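Local coordinates for protein apical membrane antigen 1 (Babesia divergens, PDB 4APM) that probably takes part in host-cell invasion at the moving junction, as a calcium-binding membrane antigen represented here by its domains I, II and III, at residues 388-402 against 409-423. Residues are numbered along the deposited sequence; the frame is centred on the assembly and turned at random.
Sequences TALSREALKCSKYVH and CGTYYYCSEEKPSSW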
ATOM      1  N   THR A 388      19.655  16.941   2.247  1.00 42.19           N
ATOM      2  CA  THR A 388      20.067  16.016   3.315  1.00 39.29           C
ATOM      3  C   THR A 388      20.887  14.855   2.746  1.00 42.27           C
ATOM      4  O   THR A 388      20.860  14.592   1.537  1.00 42.95           O
ATOM      5  CB  THR A 388      18.881  15.420   4.116  1.00 42.23           C
ATOM      6  OG1 THR A 388      18.145  14.509   3.293  1.00 45.94           O
ATOM      7  CG2 THR A 388      17.949  16.489   4.666  1.00 36.89           C
ATOM      8  N   ALA A 389      21.586  14.147   3.631  1.00 42.11           N
ATOM      9  CA  ALA A 389      22.428  13.011   3.245  1.00 45.73           C
ATOM     10  C   ALA A 389      22.882  12.250   4.488  1.00 41.90           C
ATOM     11  O   ALA A 389      22.935  12.813   5.573  1.00 48.73           O
ATOM     12  CB  ALA A 389      23.629  13.484   2.432  1.00 44.63           C
ATOM     13  N   LEU A 390      23.146  10.955   4.336  1.00 46.45           N
ATOM     14  CA  LEU A 390      23.588  10.097   5.451  1.00 46.71           C
ATOM     15  C   LEU A 390      25.087  10.267   5.784  1.00 44.32           C
ATOM     16  O   LEU A 390      25.559   9.763   6.797  1.00 44.14           O
ATOM     17  CB  LEU A 390      23.326   8.636   5.096  1.00 50.90           C
ATOM     18  CG  LEU A 390      22.189   7.851   5.753  1.00 51.79           C
ATOM     19  CD1 LEU A 390      21.311   8.719   6.627  1.00 52.77           C
ATOM     20  CD2 LEU A 390      21.385   7.139   4.681  1.00 45.88           C
ATOM     21  N   SER A 391      25.826  10.926   4.889  1.00 46.02           N
ATOM     22  CA  SER A 391      27.249  11.210   5.082  1.00 51.77           C
ATOM     23  C   SER A 391      27.581  12.655   4.700  1.00 56.95           C
ATOM     24  O   SER A 391      26.948  13.234   3.797  1.00 60.30           O
ATOM     25  CB  SER A 391      28.095  10.261   4.239  1.00 46.88           C
ATOM     26  OG  SER A 391      28.163  10.729   2.907  1.00 49.56           O
ATOM     27  N   ARG A 392      28.602  13.214   5.361  1.00 57.65           N
ATOM     28  CA  ARG A 392      29.067  14.590   5.113  1.00 52.33           C
ATOM     29  C   ARG A 392      29.661  14.724   3.709  1.00 49.09           C
ATOM     30  O   ARG A 392      29.492  15.744   3.029  1.00 46.78           O
ATOM     31  CB  ARG A 392      30.104  14.988   6.174  1.00 55.95           C
ATOM     32  CG  ARG A 392      30.118  16.469   6.550  1.00 61.97           C
ATOM     33  CD  ARG A 392      30.679  16.669   7.964  1.00 69.77           C
ATOM     34  NE  ARG A 392      30.108  17.839   8.652  1.00 66.72           N
ATOM     35  CZ  ARG A 392      29.744  17.849   9.937  1.00 69.92           C
ATOM     36  NH1 ARG A 392      29.873  16.755  10.674  1.00 64.18           N
ATOM     37  NH2 ARG A 392      29.226  18.945  10.484  1.00 69.32           N
ATOM     38  N   GLU A 393      30.338  13.672   3.268  1.00 50.21           N
ATOM     39  CA  GLU A 393      30.951  13.648   1.947  1.00 57.98           C
ATOM     40  C   GLU A 393      29.909  13.627   0.815  1.00 65.55           C
ATOM     41  O   GLU A 393      30.104  14.268  -0.230  1.00 61.83           O
ATOM     42  CB  GLU A 393      31.909  12.451   1.825  1.00 67.08           C
ATOM     43  CG  GLU A 393      31.479  11.209   2.609  1.00 72.11           C
ATOM     44  CD  GLU A 393      32.161  11.066   3.973  1.00 69.88           C
ATOM     45  OE1 GLU A 393      33.347  10.667   4.016  1.00 77.82           O
ATOM     46  OE2 GLU A 393      31.499  11.293   5.009  1.00 64.28           O
ATOM     47  N   ALA A 394      28.803  12.905   1.030  1.00 59.93           N
ATOM     48  CA  ALA A 394      27.730  12.802   0.027  1.00 60.74           C
ATOM     49  C   ALA A 394      26.856  14.063  -0.051  1.00 55.56           C
ATOM     50  O   ALA A 394      26.395  14.447  -1.130  1.00 49.05           O
ATOM     51  CB  ALA A 394      26.872  11.574   0.286  1.00 61.01           C
ATOM     52  N   LEU A 395      26.643  14.701   1.096  1.00 52.35           N
ATOM     53  CA  LEU A 395      25.875  15.943   1.159  1.00 57.33           C
ATOM     54  C   LEU A 395      26.424  17.047   0.251  1.00 61.19           C
ATOM     55  O   LEU A 395      27.558  17.487   0.416  1.00 64.76           O
ATOM     56  CB  LEU A 395      25.824  16.451   2.598  1.00 53.68           C
ATOM     57  CG  LEU A 395      25.093  17.777   2.796  1.00 55.79           C
ATOM     58  CD1 LEU A 395      23.601  17.624   2.484  1.00 56.33           C
ATOM     59  CD2 LEU A 395      25.305  18.257   4.223  1.00 55.14           C
ATOM     60  N   LYS A 396      25.605  17.506  -0.691  1.00 57.68           N
ATOM     61  CA  LYS A 396      25.895  18.719  -1.435  1.00 56.60           C
ATOM     62  C   LYS A 396      25.396  19.925  -0.642  1.00 62.76           C
ATOM     63  O   LYS A 396      24.225  19.988  -0.266  1.00 66.10           O
ATOM     64  CB  LYS A 396      25.276  18.654  -2.836  1.00 61.08           C
ATOM     65  CG  LYS A 396      25.671  17.384  -3.583  1.00 60.28           C
ATOM     66  CD  LYS A 396      25.311  17.388  -5.067  1.00 60.54           C
ATOM     67  CE  LYS A 396      25.738  16.065  -5.706  1.00 56.10           C
ATOM     68  NZ  LYS A 396      26.129  16.167  -7.145  1.00 60.02           N
ATOM     69  N   CYS A 397      26.319  20.821  -0.294  1.00 62.81           N
ATOM     70  CA  CYS A 397      26.008  21.968   0.559  1.00 66.71           C
ATOM     71  C   CYS A 397      26.811  23.208   0.168  1.00 66.14           C
ATOM     72  O   CYS A 397      28.004  23.133  -0.126  1.00 67.50           O
ATOM     73  CB  CYS A 397      26.238  21.632   2.040  1.00 64.89           C
ATOM     74  SG  CYS A 397      25.757  22.939   3.211  1.00 63.67           S
ATOM     75  N   SER A 398      26.149  24.353   0.192  1.00 62.36           N
ATOM     76  CA  SER A 398      26.769  25.590  -0.217  1.00 63.62           C
ATOM     77  C   SER A 398      26.696  26.596   0.920  1.00 62.91           C
ATOM     78  O   SER A 398      26.844  27.795   0.699  1.00 64.71           O
ATOM     79  CB  SER A 398      26.052  26.147  -1.445  1.00 63.98           C
ATOM     80  OG  SER A 398      24.826  26.751  -1.066  1.00 64.76           O
ATOM     81  N   LYS A 399      26.389  26.112   2.121  1.00 57.85           N
ATOM     82  CA  LYS A 399      26.296  26.967   3.304  1.00 53.16           C
ATOM     83  C   LYS A 399      26.756  26.190   4.512  1.00 47.52           C
ATOM     84  O   LYS A 399      27.833  25.618   4.490  1.00 57.84           O
ATOM     85  CB  LYS A 399      24.874  27.511   3.503  1.00 56.59           C
ATOM     86  CG  LYS A 399      24.297  28.192   2.267  1.00 63.74           C
ATOM     87  CD  LYS A 399      23.858  29.620   2.545  1.00 60.50           C
ATOM     88  CE  LYS A 399      24.060  30.493   1.314  1.00 62.43           C
ATOM     89  NZ  LYS A 399      23.524  31.871   1.506  1.00 61.21           N
ATOM     90  N   TYR A 400      25.937  26.140   5.554  1.00 50.61           N
ATOM     91  CA  TYR A 400      26.305  25.438   6.779  1.00 49.34           C
ATOM     92  C   TYR A 400      25.827  23.992   6.793  1.00 55.72           C
ATOM     93  O   TYR A 400      24.740  23.689   6.319  1.00 55.51           O
ATOM     94  CB  TYR A 400      25.775  26.186   7.985  1.00 48.86           C
ATOM     95  CG  TYR A 400      26.135  27.653   7.944  1.00 63.22           C
ATOM     96  CD1 TYR A 400      25.353  28.560   7.236  1.00 61.89           C
ATOM     97  CD2 TYR A 400      27.296  28.120   8.548  1.00 62.64           C
ATOM     98  CE1 TYR A 400      25.686  29.896   7.179  1.00 64.85           C
ATOM     99  CE2 TYR A 400      27.641  29.456   8.489  1.00 70.09           C
ATOM    100  CZ  TYR A 400      26.827  30.340   7.808  1.00 69.15           C
ATOM    101  OH  TYR A 400      27.151  31.674   7.763  1.00 69.86           O
ATOM    102  N   VAL A 401      26.671  23.095   7.297  1.00 55.22           N
ATOM    103  CA  VAL A 401      26.279  21.708   7.508  1.00 53.20           C
ATOM    104  C   VAL A 401      25.853  21.522   8.947  1.00 53.00           C
ATOM    105  O   VAL A 401      26.525  21.993   9.857  1.00 58.73           O
ATOM    106  CB  VAL A 401      27.419  20.728   7.183  1.00 50.13           C
ATOM    107  CG1 VAL A 401      26.974  19.297   7.468  1.00 51.56           C
ATOM    108  CG2 VAL A 401      27.844  20.863   5.731  1.00 48.19           C
ATOM    109  N   HIS A 402      24.691  20.909   9.147  1.00 50.86           N
ATOM    110  CA  HIS A 402      24.220  20.591  10.485  1.00 49.20           C
ATOM    111  C   HIS A 402      24.115  19.110  10.638  1.00 49.06           C
ATOM    112  O   HIS A 402      24.216  18.362   9.669  1.00 44.65           O
ATOM    113  CB  HIS A 402      22.846  21.210  10.752  1.00 50.78           C
ATOM    114  CG  HIS A 402      22.815  22.713  10.651  1.00 48.89           C
ATOM    115  ND1 HIS A 402      22.419  23.501  11.679  1.00 47.06           N
ATOM    116  CD2 HIS A 402      23.125  23.567   9.594  1.00 43.80           C
ATOM    117  CE1 HIS A 402      22.500  24.787  11.304  1.00 51.48           C
ATOM    118  NE2 HIS A 402      22.906  24.825  10.019  1.00 46.61           N
ATOM    119  N   CYS A 409      18.850   5.786  11.322  1.00 42.00           N
ATOM    120  CA  CYS A 409      20.256   5.770  11.015  1.00 43.23           C
ATOM    121  C   CYS A 409      21.089   6.581  12.008  1.00 46.15           C
ATOM    122  O   CYS A 409      22.244   6.879  11.742  1.00 44.56           O
ATOM    123  CB  CYS A 409      20.467   6.252   9.590  1.00 44.76           C
ATOM    124  SG  CYS A 409      19.514   5.280   8.387  1.00 52.83           S
ATOM    125  N   GLY A 410      20.513   6.908  13.165  1.00 43.87           N
ATOM    126  CA  GLY A 410      21.121   7.923  14.036  1.00 47.25           C
ATOM    127  C   GLY A 410      21.404   9.202  13.258  1.00 50.58           C
ATOM    128  O   GLY A 410      20.543   9.671  12.494  1.00 52.10           O
ATOM    129  N   THR A 411      22.624   9.729  13.394  1.00 40.42           N
ATOM    130  CA  THR A 411      22.936  11.094  12.965  1.00 39.19           C
ATOM    131  C   THR A 411      23.079  11.204  11.449  1.00 39.84           C
ATOM    132  O   THR A 411      23.746  10.383  10.809  1.00 40.59           O
ATOM    133  CB  THR A 411      24.252  11.621  13.611  1.00 42.34           C
ATOM    134  OG1 THR A 411      24.240  11.351  15.013  1.00 43.56           O
ATOM    135  CG2 THR A 411      24.410  13.131  13.405  1.00 38.70           C
ATOM    136  N   TYR A 412      22.516  12.267  10.882  1.00 39.35           N
ATOM    137  CA  TYR A 412      22.739  12.558   9.474  1.00 37.37           C
ATOM    138  C   TYR A 412      22.861  14.054   9.303  1.00 36.68           C
ATOM    139  O   TYR A 412      22.654  14.796  10.246  1.00 41.82           O
ATOM    140  CB  TYR A 412      21.584  11.996   8.614  1.00 39.05           C
ATOM    141  CG  TYR A 412      20.270  12.730   8.792  1.00 34.41           C
ATOM    142  CD1 TYR A 412      19.437  12.449   9.869  1.00 31.26           C
ATOM    143  CD2 TYR A 412      19.874  13.722   7.890  1.00 35.17           C
ATOM    144  CE1 TYR A 412      18.259  13.151  10.062  1.00 34.66           C
ATOM    145  CE2 TYR A 412      18.683  14.419   8.068  1.00 35.84           C
ATOM    146  CZ  TYR A 412      17.884  14.123   9.155  1.00 33.64           C
ATOM    147  OH  TYR A 412      16.710  14.804   9.348  1.00 36.35           O
ATOM    148  N   TYR A 413      23.098  14.489   8.072  1.00 42.51           N
ATOM    149  CA  TYR A 413      23.519  15.855   7.790  1.00 46.98           C
ATOM    150  C   TYR A 413      22.561  16.586   6.870  1.00 50.35           C
ATOM    151  O   TYR A 413      22.029  15.998   5.915  1.00 48.56           O
ATOM    152  CB  TYR A 413      24.915  15.854   7.170  1.00 45.69           C
ATOM    153  CG  TYR A 413      25.867  15.021   7.969  1.00 52.97           C
ATOM    154  CD1 TYR A 413      26.464  15.534   9.120  1.00 48.10           C
ATOM    155  CD2 TYR A 413      26.074  13.676   7.657  1.00 53.24           C
ATOM    156  CE1 TYR A 413      27.302  14.759   9.891  1.00 49.30           C
ATOM    157  CE2 TYR A 413      26.907  12.885   8.432  1.00 54.49           C
ATOM    158  CZ  TYR A 413      27.519  13.439   9.544  1.00 54.12           C
ATOM    159  OH  TYR A 413      28.344  12.670  10.316  1.00 54.31           O
ATOM    160  N   TYR A 414      22.385  17.880   7.137  1.00 46.73           N
ATOM    161  CA  TYR A 414      21.647  18.751   6.242  1.00 50.79           C
ATOM    162  C   TYR A 414      22.313  20.117   6.023  1.00 53.25           C
ATOM    163  O   TYR A 414      23.144  20.558   6.821  1.00 51.20           O
ATOM    164  CB  TYR A 414      20.187  18.895   6.694  1.00 42.66           C
ATOM    165  CG  TYR A 414      19.953  19.703   7.951  1.00 41.01           C
ATOM    166  CD1 TYR A 414      20.017  19.108   9.209  1.00 41.70           C
ATOM    167  CD2 TYR A 414      19.530  21.026   7.878  1.00 44.72           C
ATOM    168  CE1 TYR A 414      19.741  19.830  10.361  1.00 38.37           C
ATOM    169  CE2 TYR A 414      19.269  21.760   9.026  1.00 42.04           C
ATOM    170  CZ  TYR A 414      19.364  21.155  10.261  1.00 41.11           C
ATOM    171  OH  TYR A 414      19.070  21.882  11.398  1.00 43.34           O
ATOM    172  N   CYS A 415      21.944  20.765   4.923  1.00 54.26           N
ATOM    173  CA  CYS A 415      22.512  22.044   4.546  1.00 57.49           C
ATOM    174  C   CYS A 415      21.556  23.197   4.801  1.00 63.78           C
ATOM    175  O   CYS A 415      20.502  23.288   4.166  1.00 68.22           O
ATOM    176  CB  CYS A 415      22.882  22.036   3.083  1.00 59.52           C
ATOM    177  SG  CYS A 415      23.854  23.478   2.637  1.00 66.58           S
ATOM    178  N   SER A 416      21.957  24.097   5.690  1.00 56.10           N
ATOM    179  CA  SER A 416      21.088  25.157   6.168  1.00 56.84           C
ATOM    180  C   SER A 416      21.758  26.532   6.012  1.00 66.13           C
ATOM    181  O   SER A 416      22.980  26.619   5.858  1.00 70.37           O
ATOM    182  CB  SER A 416      20.733  24.891   7.624  1.00 57.56           C
ATOM    183  OG  SER A 416      20.071  25.993   8.194  1.00 61.71           O
ATOM    184  N   GLU A 417      20.951  27.594   6.008  1.00 68.10           N
ATOM    185  CA  GLU A 417      21.467  28.976   5.945  1.00 66.50           C
ATOM    186  C   GLU A 417      21.837  29.519   7.336  1.00 65.60           C
ATOM    187  O   GLU A 417      22.569  30.508   7.447  1.00 65.30           O
ATOM    188  CB  GLU A 417      20.442  29.920   5.310  1.00 66.30           C
ATOM    189  CG  GLU A 417      20.360  29.897   3.793  1.00 65.91           C
ATOM    190  CD  GLU A 417      19.138  30.655   3.273  1.00 75.26           C
ATOM    191  OE1 GLU A 417      18.121  30.754   4.008  1.00 68.95           O
ATOM    192  OE2 GLU A 417      19.184  31.141   2.121  1.00 73.72           O
ATOM    193  N   GLU A 418      21.286  28.906   8.382  1.00 58.78           N
ATOM    194  CA  GLU A 418      21.599  29.279   9.757  1.00 61.35           C
ATOM    195  C   GLU A 418      22.974  28.711  10.160  1.00 66.55           C
ATOM    196  O   GLU A 418      23.380  27.642   9.693  1.00 70.82           O
ATOM    197  CB  GLU A 418      20.481  28.795  10.698  0.60 62.24           C
ATOM    198  CG  GLU A 418      20.817  28.799  12.188  0.60 70.35           C
ATOM    199  CD  GLU A 418      20.585  30.147  12.862  0.60 76.56           C
ATOM    200  OE1 GLU A 418      20.889  31.192  12.247  0.60 81.02           O
ATOM    201  OE2 GLU A 418      20.127  30.160  14.026  0.60 73.34           O
ATOM    202  N   LYS A 419      23.717  29.462  10.967  1.00 70.45           N
ATOM    203  CA  LYS A 419      24.951  28.948  11.565  1.00 65.64           C
ATOM    204  C   LYS A 419      24.628  28.016  12.729  1.00 61.39           C
ATOM    205  O   LYS A 419      23.776  28.332  13.564  1.00 60.78           O
ATOM    206  CB  LYS A 419      25.843  30.092  12.060  1.00 64.94           C
ATOM    207  CG  LYS A 419      26.139  31.153  11.017  1.00 75.47           C
ATOM    208  CD  LYS A 419      26.704  32.405  11.664  1.00 80.06           C
ATOM    209  CE  LYS A 419      26.404  33.636  10.827  1.00 85.89           C
ATOM    210  NZ  LYS A 419      27.624  34.477  10.656  1.00 91.47           N
ATOM    211  N   PRO A 420      25.327  26.872  12.805  1.00 60.72           N
ATOM    212  CA  PRO A 420      25.162  25.962  13.939  1.00 60.88           C
ATOM    213  C   PRO A 420      25.278  26.704  15.270  1.00 63.62           C
ATOM    214  O   PRO A 420      26.058  27.647  15.384  1.00 73.21           O
ATOM    215  CB  PRO A 420      26.326  24.986  13.773  1.00 60.70           C
ATOM    216  CG  PRO A 420      26.619  24.998  12.310  1.00 61.92           C
ATOM    217  CD  PRO A 420      26.342  26.397  11.847  1.00 55.58           C
ATOM    218  N   SER A 421      24.480  26.301  16.253  1.00 69.66           N
ATOM    219  CA  SER A 421      24.518  26.907  17.584  1.00 73.41           C
ATOM    220  C   SER A 421      25.743  26.429  18.356  1.00 76.84           C
ATOM    221  O   SER A 421      26.085  26.983  19.400  1.00 78.90           O
ATOM    222  CB  SER A 421      23.248  26.557  18.366  1.00 74.97           C
ATOM    223  OG  SER A 421      23.151  25.156  18.559  1.00 79.10           O
ATOM    224  N   SER A 422      26.377  25.373  17.858  1.00 78.98           N
ATOM    225  CA  SER A 422      27.678  24.953  18.366  1.00 74.72           C
ATOM    226  C   SER A 422      28.701  26.069  18.165  1.00 75.16           C
ATOM    227  O   SER A 422      29.429  26.426  19.092  1.00 78.68           O
ATOM    228  CB  SER A 422      28.143  23.668  17.674  1.00 77.33           C
ATOM    229  OG  SER A 422      28.239  23.851  16.272  1.00 73.24           O
ATOM    230  N   TRP A 423      28.740  26.627  16.958  1.00 70.13           N
ATOM    231  CA  TRP A 423      29.530  27.829  16.687  1.00 62.67           C
ATOM    232  C   TRP A 423      29.212  28.910  17.681  1.00 66.72           C
ATOM    233  O   TRP A 423      29.914  29.917  17.759  1.00 72.72           O
ATOM    234  CB  TRP A 423      29.266  28.334  15.269  1.00 53.91           C
ATOM    235  CG  TRP A 423      29.605  27.328  14.199  1.00 47.09           C
ATOM    236  CD1 TRP A 423      29.697  25.950  14.335  1.00 45.25           C
ATOM    237  CD2 TRP A 423      29.887  27.594  12.782  1.00 46.08           C
ATOM    238  NE1 TRP A 423      30.023  25.363  13.139  1.00 49.68           N
ATOM    239  CE2 TRP A 423      30.141  26.295  12.165  1.00 42.81           C
ATOM    240  CE3 TRP A 423      29.934  28.737  11.993  1.00 47.16           C
ATOM    241  CZ2 TRP A 423      30.446  26.166  10.828  1.00 41.63           C
ATOM    242  CZ3 TRP A 423      30.232  28.595  10.633  1.00 48.05           C
ATOM    243  CH2 TRP A 423      30.493  27.339  10.070  1.00 44.13           C
TER
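H402 packs its ring between Y414 and P420, the tight centre of a contact in which strand 410-416 is flanked by antiparallel strands 387-389 and 400-406. The H402 and Y414 rings form an offset stack, planes at 20°, while H402 CB sits over the Y414 face, 3.7 Å from its centroid. With CG beside its own backbone N (chi1 -60°), H402 turns NE2 back along the hairpin to donate to E418 O at 2.9 Å. Y400 is equally enclosed: K419 CA covers one face, and its edge turns to the face of W423 in an offset edge-to-face pair, Y400 CE2 3.5 Å from W423 CZ3. Paired backbone bonds join A389 to Y413 on one flank, and Y400 to S416 and H402 to Y414 on the other.

Toward solvent the packing thins. K399 NZ and E417 OE2, 4.4 Å apart, are too distant for a salt bridge. R392 CA lies over one face of Y413, and its guanidinium reaches the rim at an angle, NH1 3.3 Å from Y413 CE1, while pairing with E403. The C397–C415 disulfide (SG to SG 2.1 Å) and the backbone ladder thus fix the 390-399 loop against the strand, probably within domain III, leaving charged ends at the surface.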